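Local coordinates for protein HtdX dehydratase (Mycobacterium tuberculosis, PDB 3WEW) that catalyses the reversible hydration of trans-enoyl-CoA thioesters to (3R)-3-hydroxyacyl-CoA, with a preference for chains of eight to twelve carbons, at residues 89-94 against 101-106; 67-72 against 122-127. All coordinates share one frame; numbering follows the deposited sequence.

Contact 1: residues 89-94 against 101-106; sequences VRAENL and LLVDLV
Asp104 lies against Glu92 and Asn93, its side chain running alongside that of Asn93. Its CB is 3.4 Å from the Glu92 carbonyl oxygen. CG, turned beside the backbone N (chi1 -69°), brings the carboxylate next to the Asn93 amide. CG itself lies 4.0 Å from Asn93 CB. At the tip OD2 accepts a hydrogen bond from Asn93 ND2 at 3.1 Å. That bond is nearly straight, but the two flat groups stand almost perpendicular, so the amide N-H, which points in its own plane, reaches OD2 from above the carboxylate. The second oxygen, OD1, is held from outside the pair by a salt bridge from Arg95 and a hydrogen bond with Thr122. These partners would be expected to stabilise the anionic form.

The two segments are the arms of an antiparallel beta hairpin, strands 84-96 and 100-111, within the large sheet of this hotdog-fold dehydratase. Arg90 with Val106 and Glu92 with Asp104 are hydrogen-bonded pairs. Ala91 and Leu105 form the non-hydrogen-bonded pair between them. On their face Leu105 CD1 sits 4.0 Å from both Val89 CG1 and Ala91 CB, and helix 47-55 covers Val89 and Leu105 through Val50 and Leu53. Across the other face the extended arm of Glu92 runs over Val106, its CD 3.7 Å from Val106 CG2, while Arg90 NE approaches Glu92 OE2 at 3.5 Å in a salt bridge along the same strand. Near the turn, Leu94 CD2 lies 3.7 Å from Val103 CG2.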
# COMPACT_ATOMS: atom_id res chain seq x y z
N VAL A 89 12.24 -0.81 -10.89
CA VAL A 89 11.67 0.42 -10.39
C VAL A 89 12.32 1.62 -11.09
O VAL A 89 13.54 1.64 -11.28
CB VAL A 89 11.89 0.57 -8.87
CG1 VAL A 89 10.92 1.59 -8.30
CG2 VAL A 89 11.70 -0.75 -8.13
N ARG A 90 11.51 2.58 -11.50
CA ARG A 90 12.01 3.88 -11.92
C ARG A 90 11.18 4.94 -11.23
O ARG A 90 10.05 4.71 -10.82
CB ARG A 90 11.99 4.10 -13.43
CG ARG A 90 10.64 3.79 -14.07
CD ARG A 90 10.12 4.79 -15.12
NE ARG A 90 11.15 5.54 -15.86
CZ ARG A 90 12.10 5.01 -16.63
NH1 ARG A 90 12.21 3.68 -16.79
NH2 ARG A 90 12.95 5.83 -17.24
N ALA A 91 11.78 6.11 -11.08
CA ALA A 91 11.12 7.22 -10.49
C ALA A 91 10.93 8.22 -11.61
O ALA A 91 11.78 8.34 -12.47
CB ALA A 91 12.00 7.79 -9.39
N GLU A 92 9.82 8.95 -11.61
CA GLU A 92 9.50 9.84 -12.72
C GLU A 92 8.43 10.84 -12.27
O GLU A 92 7.84 10.69 -11.20
CB GLU A 92 9.06 9.01 -13.94
CG GLU A 92 7.79 8.19 -13.71
CD GLU A 92 7.21 7.55 -14.95
OE1 GLU A 92 6.08 7.92 -15.32
OE2 GLU A 92 7.86 6.67 -15.56
N ASN A 93 8.19 11.88 -13.06
CA ASN A 93 7.14 12.84 -12.78
C ASN A 93 7.27 13.58 -11.47
O ASN A 93 6.35 13.61 -10.67
CB ASN A 93 5.79 12.11 -12.83
CG ASN A 93 4.61 13.04 -13.03
OD1 ASN A 93 4.75 14.23 -13.34
ND2 ASN A 93 3.42 12.49 -12.83
N LEU A 94 8.43 14.18 -11.22
CA LEU A 94 8.55 15.23 -10.18
C LEU A 94 7.68 16.43 -10.51
O LEU A 94 7.82 17.02 -11.58
CB LEU A 94 9.96 15.78 -10.07
CG LEU A 94 10.95 15.04 -9.20
CD1 LEU A 94 10.51 15.12 -7.73
CD2 LEU A 94 11.10 13.60 -9.72
N LEU A 101 6.92 18.33 -2.69
CA LEU A 101 7.37 17.62 -3.89
C LEU A 101 6.62 16.27 -3.98
O LEU A 101 6.67 15.47 -3.01
CB LEU A 101 8.89 17.37 -3.80
CG LEU A 101 9.94 17.85 -4.84
CD1 LEU A 101 9.35 18.67 -5.99
CD2 LEU A 101 11.05 18.67 -4.14
N LEU A 102 5.92 16.06 -5.10
CA LEU A 102 5.38 14.74 -5.47
C LEU A 102 6.30 13.99 -6.40
O LEU A 102 6.94 14.58 -7.26
CB LEU A 102 4.06 14.88 -6.18
CG LEU A 102 2.91 15.36 -5.30
CD1 LEU A 102 1.70 15.50 -6.22
CD2 LEU A 102 2.65 14.43 -4.09
N VAL A 103 6.37 12.67 -6.24
CA VAL A 103 7.10 11.84 -7.20
C VAL A 103 6.39 10.53 -7.42
O VAL A 103 5.76 10.01 -6.50
CB VAL A 103 8.57 11.58 -6.77
CG1 VAL A 103 8.64 10.74 -5.52
CG2 VAL A 103 9.32 10.92 -7.89
N ASP A 104 6.47 10.03 -8.66
CA ASP A 104 5.94 8.72 -9.02
C ASP A 104 7.05 7.68 -9.05
O ASP A 104 8.12 7.87 -9.70
CB ASP A 104 5.25 8.73 -10.37
CG ASP A 104 3.96 9.51 -10.38
OD1 ASP A 104 3.46 9.93 -9.29
OD2 ASP A 104 3.45 9.73 -11.52
N LEU A 105 6.77 6.57 -8.37
CA LEU A 105 7.62 5.40 -8.37
C LEU A 105 6.88 4.28 -9.06
O LEU A 105 5.79 3.84 -8.62
CB LEU A 105 7.96 4.96 -6.96
CG LEU A 105 9.13 5.62 -6.23
CD1 LEU A 105 10.49 5.22 -6.79
CD2 LEU A 105 8.99 7.11 -6.22
N VAL A 106 7.47 3.81 -10.16
CA VAL A 106 6.81 2.91 -11.06
C VAL A 106 7.52 1.59 -11.03
O VAL A 106 8.65 1.53 -11.46
CB VAL A 106 6.85 3.46 -12.48
CG1 VAL A 106 6.09 2.51 -13.41
CG2 VAL A 106 6.25 4.86 -12.53

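Contact 2: residues 67-72 against 122-127; sequences IHTENH and TFLHQQ
Strands 67-72 and 122-126 run antiparallel, their axes 4.5 Å apart at closest approach, and Ile67 and Leu124 exchange two backbone hydrogen bonds as a hydrogen-bonded pair. The register then slips by one residue in a classic beta bulge within the hotdog-fold sheet: Thr69 and Glu70 both face Thr122, whose O accepts a hydrogen bond from Thr69 N at 2.9 Å and whose N donates to Glu70 O at 3.0 Å. The second bond is straight at the hydrogen, although the donor stands above the carbonyl plane of Glu70.

Within the bulge, Thr69 places OG1 between its backbone N and carbonyl carbon (chi1 65°), which sets OG1 beside Thr122, 3.2 Å from its CG2 and near its O, a weak interaction at most, and leaves the methyl CG2 to pack against Leu124 CB. His68 and Phe123, a non-hydrogen-bonded pair on the other face, meet obliquely, their ring planes 49° apart and His68 CB 4.1 Å from Phe123 CE1; Phe43 and Phe216 also adjoin the imidazole. At the start of strand 67-72, Ile67 CD1 reaches across to the Gln126 amide. Farther along, the extended Glu70 side chain carries a salt bridge from Arg215 on OE1, while OE2, lying close to the plane of the His72 ring, accepts a hydrogen bond from His72 NE2 of the same strand through its anti lone pair, at 2.9 Å.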
# COMPACT_ATOMS: atom_id res chain seq x y z
N ILE A 67 4.99 10.89 2.77
CA ILE A 67 3.57 10.64 2.76
C ILE A 67 3.14 9.98 1.45
O ILE A 67 3.47 10.44 0.36
CB ILE A 67 2.82 11.94 3.05
CG1 ILE A 67 2.98 12.26 4.54
CG2 ILE A 67 1.34 11.82 2.67
CD1 ILE A 67 2.79 13.71 4.90
N HIS A 68 2.38 8.91 1.58
CA HIS A 68 1.89 8.11 0.45
C HIS A 68 0.50 8.61 0.06
O HIS A 68 -0.45 8.41 0.80
CB HIS A 68 1.84 6.63 0.88
CG HIS A 68 1.57 5.68 -0.22
ND1 HIS A 68 1.61 4.32 -0.06
CD2 HIS A 68 1.25 5.89 -1.52
CE1 HIS A 68 1.33 3.72 -1.19
NE2 HIS A 68 1.11 4.65 -2.10
N THR A 69 0.38 9.31 -1.07
CA THR A 69 -0.88 9.93 -1.48
C THR A 69 -1.77 9.11 -2.43
O THR A 69 -2.98 9.32 -2.52
CB THR A 69 -0.62 11.29 -2.15
OG1 THR A 69 0.09 11.12 -3.38
CG2 THR A 69 0.19 12.18 -1.22
N GLU A 70 -1.20 8.17 -3.16
CA GLU A 70 -1.96 7.55 -4.23
C GLU A 70 -1.25 6.26 -4.66
O GLU A 70 -0.01 6.12 -4.49
CB GLU A 70 -2.06 8.55 -5.36
CG GLU A 70 -3.18 8.37 -6.33
CD GLU A 70 -3.21 9.48 -7.38
OE1 GLU A 70 -2.99 10.67 -7.02
OE2 GLU A 70 -3.43 9.16 -8.56
N ASN A 71 -2.02 5.30 -5.15
CA ASN A 71 -1.45 4.00 -5.54
C ASN A 71 -2.33 3.32 -6.57
O ASN A 71 -3.55 3.24 -6.38
CB ASN A 71 -1.28 3.09 -4.35
CG ASN A 71 -0.11 2.13 -4.50
OD1 ASN A 71 -0.26 0.90 -4.70
ND2 ASN A 71 1.07 2.69 -4.38
N HIS A 72 -1.70 2.86 -7.65
CA HIS A 72 -2.38 2.18 -8.69
C HIS A 72 -1.63 0.89 -8.97
O HIS A 72 -0.47 0.91 -9.33
CB HIS A 72 -2.42 3.07 -9.91
CG HIS A 72 -3.14 4.36 -9.67
ND1 HIS A 72 -4.51 4.48 -9.82
CD2 HIS A 72 -2.70 5.56 -9.22
CE1 HIS A 72 -4.88 5.71 -9.49
NE2 HIS A 72 -3.80 6.38 -9.11
N THR A 122 2.63 7.06 -5.57
CA THR A 122 2.92 8.49 -5.44
C THR A 122 3.20 8.88 -4.01
O THR A 122 2.37 8.68 -3.14
CB THR A 122 1.79 9.35 -5.96
OG1 THR A 122 1.61 9.09 -7.36
CG2 THR A 122 2.16 10.80 -5.77
N PHE A 123 4.38 9.43 -3.81
CA PHE A 123 4.85 9.91 -2.53
C PHE A 123 4.94 11.45 -2.52
O PHE A 123 5.20 12.09 -3.56
CB PHE A 123 6.26 9.37 -2.26
CG PHE A 123 6.30 7.90 -1.88
CD1 PHE A 123 5.67 7.45 -0.72
CD2 PHE A 123 7.06 7.00 -2.63
CE1 PHE A 123 5.75 6.11 -0.34
CE2 PHE A 123 7.14 5.66 -2.26
CZ PHE A 123 6.46 5.20 -1.13
N LEU A 124 4.75 12.00 -1.32
CA LEU A 124 4.90 13.43 -0.99
C LEU A 124 5.98 13.67 0.07
O LEU A 124 5.95 13.08 1.16
CB LEU A 124 3.59 13.97 -0.44
CG LEU A 124 3.59 15.41 0.05
CD1 LEU A 124 3.84 16.40 -1.07
CD2 LEU A 124 2.21 15.65 0.68
N HIS A 125 6.95 14.52 -0.29
CA HIS A 125 7.92 15.08 0.65
C HIS A 125 7.49 16.52 0.91
O HIS A 125 7.53 17.36 -0.01
CB HIS A 125 9.36 15.04 0.11
CG HIS A 125 10.37 15.62 1.06
ND1 HIS A 125 10.95 16.86 0.88
CD2 HIS A 125 10.83 15.16 2.25
CE1 HIS A 125 11.77 17.11 1.89
NE2 HIS A 125 11.71 16.09 2.74
N GLN A 126 7.10 16.79 2.17
CA GLN A 126 6.52 18.11 2.58
C GLN A 126 7.55 19.25 2.64
O GLN A 126 8.41 19.25 3.51
CB GLN A 126 5.78 17.99 3.91
CG GLN A 126 4.45 17.26 3.74
CD GLN A 126 3.61 17.23 5.00
OE1 GLN A 126 3.91 16.49 5.95
NE2 GLN A 126 2.53 18.00 5.00
N GLN A 127 7.42 20.20 1.70
CA GLN A 127 8.39 21.30 1.48
C GLN A 127 7.61 22.60 1.19
O GLN A 127 8.19 23.63 0.79
CB GLN A 127 9.35 20.99 0.30

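After strand 9-16 and three helices the chain forms strand 67-75, then enters the hairpin of strands 84-96 and 100-111, where contact 1 closes a short loop. Strand 114-126 follows and returns to strand 67-75, so contact 2 closes a much longer loop with contact 1 nested inside it. Across the sheet the order is 9-16, 84-96, 100-111, 114-126, 67-75, each antiparallel to the next. The contacts, with centres about 10 Å apart, meet where strands 100-111 and 114-126 adjoin: Leu101 O is 2.9 Å from His125 N, a probable hydrogen bond, and Leu102 packs on the Phe123 backbone. Beyond contact 2, strand 67-75 borders strand 210-216, joining this half to the C-terminal strands.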